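Local coordinates for protein ORF48 (PDB 3UH8) that is a structural protein of the Lactococcus phage TP901-1 baseplate, the assembly that probably mediates adhesion of the virion to its bacterial host, at residues K21-H24 / S29-I32; Q41-E46 / E110-R115; F52-Q57 / F117-E122; S65-V70 / L79-S84. One frame throughout, in Å; residues are numbered along the deposited sequence.

Interaction 1. Residues K21-H24 / S29-I32; sequences KLRH and SQAI
Gln30 carries its amide to the backbone of Arg23 on an almost straight chain: CG lies anti to the carbonyl carbon (chi1 -65°), the chain runs on extended, and the last torsion, 99°, turns the amide to present both of its polar atoms to one residue. The backbone N of Arg23 donates at 2.6 Å to a lone pair of Gln30 OE1, in the carbonyl plane and nearly straight, with 163° at the hydrogen. Gln30 NE2 returns a bond to Arg23 O at 2.7 Å, likewise on a lone pair. The case illustrates how a side-chain amide can imitate a neighbouring strand; paired donor and acceptor fix which way the amide faces. Leu22 crosses the glutamine chain at a slant, its CD2 4.2 Å from Gln30 CB. The Arg23 guanidinium, exposed, turns instead to a salt bridge with Asp26. At this level the axes of strands 21-23 and 30-32 are 8.4 Å apart, and the glutamine spans the interval. Strand 21-23 pairs in parallel with strand 112-122, whereas strand 30-38 runs between strands 2-9 and 78-82; Leu88 of helix 85-89 touches both Leu22 and Gln30.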
# COMPACT_ATOMS: atom_id res chain seq x y z
N LYS A 21 -0.07 7.83 -10.47
CA LYS A 21 0.08 9.28 -10.47
C LYS A 21 -1.06 9.95 -9.70
O LYS A 21 -2.17 10.08 -10.21
CB LYS A 21 0.21 9.84 -11.90
CG LYS A 21 1.49 9.41 -12.60
CD LYS A 21 1.59 9.99 -14.00
CE LYS A 21 2.92 9.66 -14.62
NZ LYS A 21 3.04 10.22 -15.99
N LEU A 22 -0.77 10.34 -8.45
CA LEU A 22 -1.74 10.98 -7.57
C LEU A 22 -1.69 12.51 -7.67
O LEU A 22 -0.72 13.07 -8.18
CB LEU A 22 -1.56 10.51 -6.10
CG LEU A 22 -1.62 9.00 -5.81
CD1 LEU A 22 -1.36 8.72 -4.35
CD2 LEU A 22 -2.95 8.39 -6.21
N ARG A 23 -2.77 13.19 -7.22
CA ARG A 23 -2.88 14.64 -7.24
C ARG A 23 -2.87 15.19 -5.82
O ARG A 23 -3.67 14.77 -4.98
CB ARG A 23 -4.11 15.11 -8.02
CG ARG A 23 -3.96 14.94 -9.53
CD ARG A 23 -5.29 14.98 -10.24
NE ARG A 23 -6.17 13.90 -9.79
CZ ARG A 23 -7.01 13.22 -10.57
NH1 ARG A 23 -7.08 13.49 -11.87
NH2 ARG A 23 -7.76 12.26 -10.06
N HIS A 24 -1.95 16.12 -5.57
CA HIS A 24 -1.69 16.76 -4.28
C HIS A 24 -2.88 17.40 -3.54
O HIS A 24 -3.15 17.03 -2.40
CB HIS A 24 -0.48 17.71 -4.41
CG HIS A 24 -0.40 18.73 -3.32
ND1 HIS A 24 -0.05 18.39 -2.03
CD2 HIS A 24 -0.66 20.06 -3.37
CE1 HIS A 24 -0.09 19.51 -1.34
NE2 HIS A 24 -0.45 20.55 -2.11
N SER A 29 -11.66 11.79 -3.57
CA SER A 29 -10.85 10.70 -3.04
C SER A 29 -9.98 10.03 -4.10
O SER A 29 -10.29 10.05 -5.29
CB SER A 29 -11.71 9.68 -2.28
OG SER A 29 -12.37 8.76 -3.13
N GLN A 30 -8.83 9.51 -3.65
CA GLN A 30 -7.82 8.87 -4.49
C GLN A 30 -7.38 7.60 -3.79
O GLN A 30 -6.92 7.66 -2.65
CB GLN A 30 -6.61 9.80 -4.72
CG GLN A 30 -6.92 11.06 -5.50
CD GLN A 30 -5.69 11.92 -5.63
OE1 GLN A 30 -5.01 11.91 -6.65
NE2 GLN A 30 -5.36 12.65 -4.57
N ALA A 31 -7.55 6.45 -4.45
CA ALA A 31 -7.20 5.18 -3.83
C ALA A 31 -6.30 4.29 -4.66
O ALA A 31 -6.39 4.28 -5.89
CB ALA A 31 -8.47 4.43 -3.44
N ILE A 32 -5.43 3.53 -3.97
CA ILE A 32 -4.51 2.56 -4.58
C ILE A 32 -5.10 1.16 -4.35
O ILE A 32 -5.20 0.72 -3.20
CB ILE A 32 -3.05 2.69 -4.05
CG1 ILE A 32 -2.42 4.06 -4.45
CG2 ILE A 32 -2.17 1.52 -4.55
CD1 ILE A 32 -1.07 4.42 -3.74
O HOH W 1 -9.62 11.87 -7.63

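Interaction 2. Residues Q41-E46 / E110-R115; sequences QPKNFE and EQFSTR
Lys43 NZ is held from two quarters: it forms a salt bridge with Glu38 and sits over the face of the Phe112 ring, 4.1 Å from the centroid and only 3° off the ring normal. This is a cation-pi contact of nearly ideal placement, and it shows how an ammonium group can be shared between a carboxylate and an aromatic face. The aliphatic chain makes the approach possible. With CG anti to the backbone N (chi1 168°) and a bend at the next torsion, it passes over the ring rim, CG 3.6 Å from Phe112 CZ and CD 3.7 Å from Phe112 CE1. CE then rises above the same face, off centre, in a CH-pi contact 3.9 Å from the centroid. Phe45 comes to a different part of the ring: its CB lies near the ring plane at the edge, 4.0 Å from Phe112 CE2. Two neighbours thus use the face and the rim of one phenyl group. Strand 92-103 contributes Phe100, which stacks with Phe112 and meets Phe45 with the planes at about 45°. Lys43 is bonded through its backbone to Ile36 of strand 30-38, and Phe112 packs on Leu48 and Thr10.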
# COMPACT_ATOMS: atom_id res chain seq x y z
N GLN A 41 1.60 -15.31 -7.73
CA GLN A 41 0.26 -15.81 -7.44
C GLN A 41 -0.34 -15.10 -6.22
O GLN A 41 0.42 -14.73 -5.32
CB GLN A 41 0.28 -17.32 -7.24
N PRO A 42 -1.69 -14.90 -6.16
CA PRO A 42 -2.28 -14.18 -5.01
C PRO A 42 -1.88 -14.70 -3.63
O PRO A 42 -1.72 -15.91 -3.44
CB PRO A 42 -3.78 -14.30 -5.25
CG PRO A 42 -3.91 -14.45 -6.72
CD PRO A 42 -2.73 -15.27 -7.14
N LYS A 43 -1.69 -13.76 -2.69
CA LYS A 43 -1.30 -14.07 -1.32
C LYS A 43 -2.46 -13.92 -0.35
O LYS A 43 -3.05 -12.84 -0.23
CB LYS A 43 -0.09 -13.22 -0.88
CG LYS A 43 0.19 -13.28 0.62
CD LYS A 43 1.40 -14.11 0.95
CE LYS A 43 1.32 -14.73 2.33
NZ LYS A 43 2.64 -15.22 2.79
N ASN A 44 -2.78 -15.02 0.33
CA ASN A 44 -3.81 -15.07 1.36
C ASN A 44 -3.26 -14.38 2.60
O ASN A 44 -2.16 -14.74 3.06
CB ASN A 44 -4.16 -16.53 1.68
CG ASN A 44 -5.47 -17.01 1.14
OD1 ASN A 44 -5.67 -17.12 -0.08
ND2 ASN A 44 -6.35 -17.43 2.03
N PHE A 45 -3.97 -13.39 3.14
CA PHE A 45 -3.54 -12.73 4.37
C PHE A 45 -4.68 -12.74 5.38
O PHE A 45 -4.88 -11.78 6.13
CB PHE A 45 -2.88 -11.35 4.12
CG PHE A 45 -3.64 -10.36 3.28
CD1 PHE A 45 -4.51 -9.45 3.87
CD2 PHE A 45 -3.44 -10.28 1.91
CE1 PHE A 45 -5.19 -8.50 3.09
CE2 PHE A 45 -4.12 -9.34 1.13
CZ PHE A 45 -4.99 -8.46 1.73
N GLU A 46 -5.40 -13.88 5.42
CA GLU A 46 -6.53 -14.16 6.32
C GLU A 46 -6.05 -14.11 7.76
O GLU A 46 -5.04 -14.73 8.11
CB GLU A 46 -7.15 -15.54 6.03
CG GLU A 46 -7.52 -15.75 4.57
CD GLU A 46 -8.46 -16.89 4.23
OE1 GLU A 46 -8.78 -17.71 5.13
OE2 GLU A 46 -8.86 -16.98 3.05
N GLU A 110 3.92 -7.64 12.86
CA GLU A 110 4.06 -7.98 11.45
C GLU A 110 4.43 -9.45 11.22
O GLU A 110 5.46 -9.91 11.71
CB GLU A 110 5.06 -7.06 10.74
CG GLU A 110 5.19 -7.35 9.26
CD GLU A 110 6.48 -6.88 8.63
OE1 GLU A 110 7.50 -7.61 8.75
OE2 GLU A 110 6.48 -5.80 8.00
N GLN A 111 3.59 -10.15 10.45
CA GLN A 111 3.80 -11.55 10.08
C GLN A 111 4.61 -11.63 8.79
O GLN A 111 5.41 -12.56 8.63
CB GLN A 111 2.46 -12.28 9.97
CG GLN A 111 2.15 -13.26 11.12
CD GLN A 111 2.62 -12.83 12.50
OE1 GLN A 111 3.45 -13.51 13.13
NE2 GLN A 111 2.12 -11.72 13.01
N PHE A 112 4.42 -10.65 7.89
CA PHE A 112 5.10 -10.49 6.60
C PHE A 112 4.74 -9.13 5.97
O PHE A 112 3.80 -8.47 6.41
CB PHE A 112 4.79 -11.65 5.63
CG PHE A 112 3.51 -11.52 4.84
CD1 PHE A 112 3.54 -11.14 3.50
CD2 PHE A 112 2.28 -11.76 5.43
CE1 PHE A 112 2.36 -11.01 2.77
CE2 PHE A 112 1.10 -11.63 4.69
CZ PHE A 112 1.15 -11.25 3.37
N SER A 113 5.47 -8.74 4.91
CA SER A 113 5.24 -7.48 4.21
C SER A 113 5.55 -7.59 2.72
O SER A 113 6.22 -8.53 2.30
CB SER A 113 6.07 -6.36 4.83
OG SER A 113 7.45 -6.69 4.88
N THR A 114 5.07 -6.61 1.94
CA THR A 114 5.36 -6.52 0.51
C THR A 114 6.72 -5.84 0.38
O THR A 114 7.22 -5.25 1.35
CB THR A 114 4.30 -5.68 -0.25
OG1 THR A 114 4.39 -4.31 0.15
CG2 THR A 114 2.88 -6.20 -0.09
N ARG A 115 7.28 -5.87 -0.81
CA ARG A 115 8.53 -5.18 -1.08
C ARG A 115 8.18 -3.75 -1.46
O ARG A 115 7.03 -3.50 -1.85
CB ARG A 115 9.31 -5.91 -2.15
CG ARG A 115 9.92 -7.18 -1.58
CD ARG A 115 10.56 -8.08 -2.61
NE ARG A 115 11.46 -7.34 -3.49
CZ ARG A 115 12.78 -7.43 -3.47
NH1 ARG A 115 13.38 -8.26 -2.62
NH2 ARG A 115 13.52 -6.72 -4.32

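Interaction 3. Residues F52-Q57 / F117-E122; sequences FCLMAQ and FHYIVE
Tyr119 reaches from strand 117-122 across the interior of this immunoglobulin-fold domain to Phe52 and Leu54 of strand 49-54, an example of one long aromatic side chain linking strands that do not pair with each other. Its CB is directed toward the 52-57 segment, and CG stands between the backbone N and the carbonyl carbon (chi1 71°), which sends the ring inward from the strand. Leu22 CD1 lies obliquely above the ring, 3.7 Å from Tyr119 CD1; Phe117 CE2, on the same side of the ring plane but by the opposite edge, is 4.2 Å from Tyr119 CD2. Further out, Tyr119 CE1 meets Val121 CG2 at 3.6 Å, while Tyr119 CE2 comes within 4.1 Å of Phe52 CZ, phenylalanine and tyrosine advancing from opposite directions. Leu54 arrives at about a right angle; its CG, anti to the backbone N (chi1 172°), is carried toward the tyrosine, and CD1 lies obliquely by the ring, 4.1 Å from Tyr119 CZ. The hydroxyl at the tip is a buried polar atom among apolar groups, and its hydrogen bond with the carbonyl oxygen of Ala87 in helix 85-89 satisfies it while anchoring the ring end. Leu54 CD1 packs tightly against this oxygen, at 3.3 Å from Tyr119 OH. Phe52 meets the same atom with its rim: Tyr119 OH lies in the plane of the phenyl ring, 3.8 Å from Phe52 CZ.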
# COMPACT_ATOMS: atom_id res chain seq x y z
N PHE A 52 -0.43 0.59 5.55
CA PHE A 52 0.26 1.41 4.56
C PHE A 52 1.44 2.08 5.27
O PHE A 52 1.23 2.90 6.16
CB PHE A 52 -0.69 2.45 3.93
CG PHE A 52 -0.00 3.47 3.04
CD1 PHE A 52 0.34 3.15 1.73
CD2 PHE A 52 0.30 4.74 3.51
CE1 PHE A 52 0.97 4.08 0.91
CE2 PHE A 52 0.93 5.67 2.69
CZ PHE A 52 1.26 5.34 1.39
N CYS A 53 2.66 1.69 4.90
CA CYS A 53 3.87 2.25 5.49
C CYS A 53 4.59 3.14 4.49
O CYS A 53 5.25 2.64 3.58
CB CYS A 53 4.78 1.14 6.03
SG CYS A 53 3.99 0.05 7.25
N LEU A 54 4.40 4.46 4.63
CA LEU A 54 5.05 5.45 3.77
C LEU A 54 6.45 5.69 4.31
O LEU A 54 6.62 5.91 5.52
CB LEU A 54 4.26 6.78 3.69
CG LEU A 54 4.94 7.97 2.98
CD1 LEU A 54 5.01 7.76 1.46
CD2 LEU A 54 4.24 9.26 3.30
N MET A 55 7.47 5.65 3.46
CA MET A 55 8.82 5.83 3.91
C MET A 55 9.30 7.29 3.91
O MET A 55 8.98 8.05 2.99
CB MET A 55 9.77 4.93 3.12
CG MET A 55 9.71 3.48 3.57
SD MET A 55 10.84 2.41 2.67
CE MET A 55 12.40 2.83 3.45
N ALA A 56 9.97 7.65 5.00
CA ALA A 56 10.56 8.98 5.15
C ALA A 56 11.81 9.04 4.29
O ALA A 56 12.65 8.13 4.31
CB ALA A 56 10.93 9.23 6.60
N GLN A 57 11.93 10.12 3.51
CA GLN A 57 13.09 10.36 2.66
C GLN A 57 14.07 11.25 3.41
O GLN A 57 13.69 11.97 4.34
CB GLN A 57 12.71 10.91 1.27
CG GLN A 57 12.02 12.28 1.22
CD GLN A 57 10.59 12.31 1.71
OE1 GLN A 57 9.93 11.28 1.92
NE2 GLN A 57 10.08 13.51 1.95
N PHE A 117 7.64 -0.15 -3.27
CA PHE A 117 7.18 0.28 -4.57
C PHE A 117 7.14 1.80 -4.55
O PHE A 117 7.14 2.41 -3.48
CB PHE A 117 5.80 -0.31 -4.90
CG PHE A 117 4.63 0.26 -4.11
CD1 PHE A 117 4.30 -0.26 -2.87
CD2 PHE A 117 3.85 1.28 -4.64
CE1 PHE A 117 3.23 0.27 -2.14
CE2 PHE A 117 2.77 1.80 -3.91
CZ PHE A 117 2.47 1.29 -2.67
N HIS A 118 7.07 2.40 -5.73
CA HIS A 118 7.02 3.85 -5.84
C HIS A 118 5.73 4.33 -6.46
O HIS A 118 5.14 3.63 -7.29
CB HIS A 118 8.21 4.37 -6.64
CG HIS A 118 9.53 4.25 -5.94
ND1 HIS A 118 10.30 3.10 -6.04
CD2 HIS A 118 10.19 5.15 -5.17
CE1 HIS A 118 11.39 3.33 -5.33
NE2 HIS A 118 11.37 4.55 -4.79
N TYR A 119 5.31 5.53 -6.06
CA TYR A 119 4.16 6.24 -6.61
C TYR A 119 4.51 7.72 -6.72
O TYR A 119 5.35 8.21 -5.97
CB TYR A 119 2.86 5.98 -5.81
CG TYR A 119 2.79 6.61 -4.44
CD1 TYR A 119 2.21 7.86 -4.26
CD2 TYR A 119 3.23 5.93 -3.31
CE1 TYR A 119 2.10 8.44 -2.99
CE2 TYR A 119 3.13 6.49 -2.03
CZ TYR A 119 2.56 7.75 -1.88
OH TYR A 119 2.47 8.32 -0.64
N ILE A 120 3.90 8.42 -7.68
CA ILE A 120 4.18 9.83 -7.89
C ILE A 120 3.03 10.75 -7.51
O ILE A 120 1.90 10.55 -7.95
CB ILE A 120 4.82 10.13 -9.30
CG1 ILE A 120 4.56 11.58 -9.79
CG2 ILE A 120 4.42 9.11 -10.37
CD1 ILE A 120 5.76 12.29 -10.29
N VAL A 121 3.32 11.76 -6.66
CA VAL A 121 2.33 12.76 -6.31
C VAL A 121 2.62 13.96 -7.19
O VAL A 121 3.73 14.51 -7.16
CB VAL A 121 2.26 13.14 -4.81
CG1 VAL A 121 1.16 14.17 -4.57
CG2 VAL A 121 2.02 11.91 -3.93
N GLU A 122 1.65 14.32 -8.02
CA GLU A 122 1.75 15.45 -8.95
C GLU A 122 0.95 16.64 -8.44
O GLU A 122 0.08 16.49 -7.59
CB GLU A 122 1.28 15.04 -10.35
CG GLU A 122 2.29 14.20 -11.11
CD GLU A 122 1.89 13.68 -12.47
OE1 GLU A 122 0.72 13.87 -12.88
OE2 GLU A 122 2.75 13.05 -13.13

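Interaction 4. Residues S65-V70 / L79-S84; sequences SEESVV and LKYVAS
Glu67 spends both carboxylate oxygens on hydroxyls of the opposing segment. Tyr81 OH donates to Glu67 OE1 at 2.6 Å, and Ser84 OG donates to Glu67 OE2 at 2.8 Å; both meet the syn side, 28° and 16° out of the carboxylate plane respectively. OE1 also lies in the plane of the Tyr81 ring, at its edge. The network continues inside the second segment, where the backbone N of Ser84 gives an almost straight bond (166°) to Tyr81 OH at 3.2 Å. That phenol oxygen therefore accepts one hydrogen bond and donates another, a compact example of polar atoms fixing one another's orientation. Ser84 OG in turn accepts from Ala87 N as the N-cap of helix 85-89. Beyond the polar cluster, Val69 packs with both branches: CG1 rests 3.3 Å from Lys80 O, and CG2 lies 4.1 Å from Tyr81 CB. Next to it a water bridges the strands, accepting from Val70 N at 3.3 Å and Val82 N at 3.2 Å. Phe52 stacks on the Tyr81 ring, and Phe98 touches Val69 and Tyr81. These features belong to a beta hairpin, strands 65-73 and 78-82, whose second strand leads, after a two-residue link, into a helix N-capped by Ser84.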
# COMPACT_ATOMS: atom_id res chain seq x y z
N SER A 65 5.59 6.88 8.10
CA SER A 65 4.17 7.04 8.43
C SER A 65 3.38 5.75 8.21
O SER A 65 3.37 5.21 7.10
CB SER A 65 3.55 8.20 7.65
OG SER A 65 4.48 8.89 6.82
N GLU A 66 2.73 5.26 9.28
CA GLU A 66 1.93 4.04 9.25
C GLU A 66 0.46 4.33 9.37
O GLU A 66 0.05 5.06 10.28
CB GLU A 66 2.35 3.06 10.34
CG GLU A 66 3.70 2.42 10.11
CD GLU A 66 4.15 1.48 11.22
OE1 GLU A 66 5.16 0.78 11.03
OE2 GLU A 66 3.48 1.45 12.28
N GLU A 67 -0.34 3.75 8.48
CA GLU A 67 -1.79 3.92 8.45
C GLU A 67 -2.46 2.59 8.16
O GLU A 67 -2.05 1.88 7.23
CB GLU A 67 -2.20 4.93 7.37
CG GLU A 67 -1.68 6.35 7.59
CD GLU A 67 -1.70 7.23 6.36
OE1 GLU A 67 -2.41 6.89 5.39
OE2 GLU A 67 -1.01 8.27 6.37
N SER A 68 -3.50 2.25 8.94
CA SER A 68 -4.26 1.02 8.75
C SER A 68 -5.13 1.14 7.50
O SER A 68 -5.80 2.16 7.32
CB SER A 68 -5.10 0.70 9.98
OG SER A 68 -6.20 1.59 10.12
N VAL A 69 -5.10 0.11 6.64
CA VAL A 69 -5.88 0.04 5.40
C VAL A 69 -7.32 -0.36 5.79
O VAL A 69 -7.50 -1.33 6.53
CB VAL A 69 -5.23 -0.92 4.37
CG1 VAL A 69 -6.13 -1.15 3.15
CG2 VAL A 69 -3.87 -0.40 3.92
N VAL A 70 -8.31 0.41 5.33
CA VAL A 70 -9.72 0.20 5.67
C VAL A 70 -10.34 -1.01 4.96
O VAL A 70 -10.78 -1.93 5.65
CB VAL A 70 -10.58 1.49 5.57
CG1 VAL A 70 -12.01 1.26 6.07
CG2 VAL A 70 -9.94 2.65 6.32
N LEU A 79 -6.45 -5.31 -1.70
CA LEU A 79 -6.65 -4.23 -0.74
C LEU A 79 -6.92 -2.90 -1.45
O LEU A 79 -6.48 -2.70 -2.59
CB LEU A 79 -5.48 -4.11 0.27
CG LEU A 79 -4.07 -3.76 -0.25
CD1 LEU A 79 -3.88 -2.26 -0.36
CD2 LEU A 79 -3.02 -4.31 0.67
N LYS A 80 -7.61 -1.99 -0.76
CA LYS A 80 -7.91 -0.66 -1.26
C LYS A 80 -7.47 0.35 -0.20
O LYS A 80 -8.05 0.39 0.89
CB LYS A 80 -9.41 -0.53 -1.59
CG LYS A 80 -9.80 0.82 -2.18
CD LYS A 80 -11.29 0.91 -2.44
CE LYS A 80 -11.70 2.27 -2.92
NZ LYS A 80 -13.13 2.31 -3.30
N TYR A 81 -6.42 1.13 -0.50
CA TYR A 81 -5.92 2.15 0.41
C TYR A 81 -6.27 3.54 -0.12
O TYR A 81 -5.90 3.87 -1.24
CB TYR A 81 -4.39 2.02 0.65
CG TYR A 81 -3.77 3.26 1.25
CD1 TYR A 81 -3.97 3.61 2.58
CD2 TYR A 81 -3.03 4.14 0.45
CE1 TYR A 81 -3.45 4.79 3.11
CE2 TYR A 81 -2.50 5.32 0.98
CZ TYR A 81 -2.72 5.64 2.31
OH TYR A 81 -2.20 6.80 2.82
N VAL A 82 -6.96 4.35 0.70
CA VAL A 82 -7.33 5.73 0.33
C VAL A 82 -6.17 6.64 0.72
O VAL A 82 -5.80 6.69 1.90
CB VAL A 82 -8.69 6.17 0.96
CG1 VAL A 82 -9.01 7.63 0.62
CG2 VAL A 82 -9.82 5.25 0.50
N ALA A 83 -5.56 7.32 -0.27
CA ALA A 83 -4.43 8.23 -0.07
C ALA A 83 -4.77 9.33 0.93
O ALA A 83 -5.70 10.12 0.70
CB ALA A 83 -3.96 8.82 -1.39
N SER A 84 -4.06 9.33 2.06
CA SER A 84 -4.21 10.31 3.14
C SER A 84 -3.52 11.61 2.72
O SER A 84 -2.81 11.63 1.71
CB SER A 84 -3.57 9.79 4.42
OG SER A 84 -2.17 9.59 4.25
O HOH W 2 -7.36 3.04 3.62

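How the interactions relate
From the N terminus, interaction 1 comes first and closes a short loop between residues 24 and 29, before any of the others opens. Interaction 2 then spans from 41-46 to 110-115, and interaction 3 from 52-57 to 117-122; their segments alternate, so the two loops cross, and both end on strand 112-122. Interaction 4, a local hairpin contact, is nested inside both. Backbone pairing connects them: strand 21-23 joins 112-122, strand 30-38 joins 78-82, and strand 49-54 joins 65-73, so that interaction 1 touches interactions 3 and 4, which also touch each other. Interactions 1 and 2, centres 23 Å apart, lie on opposite sides of the domain centre.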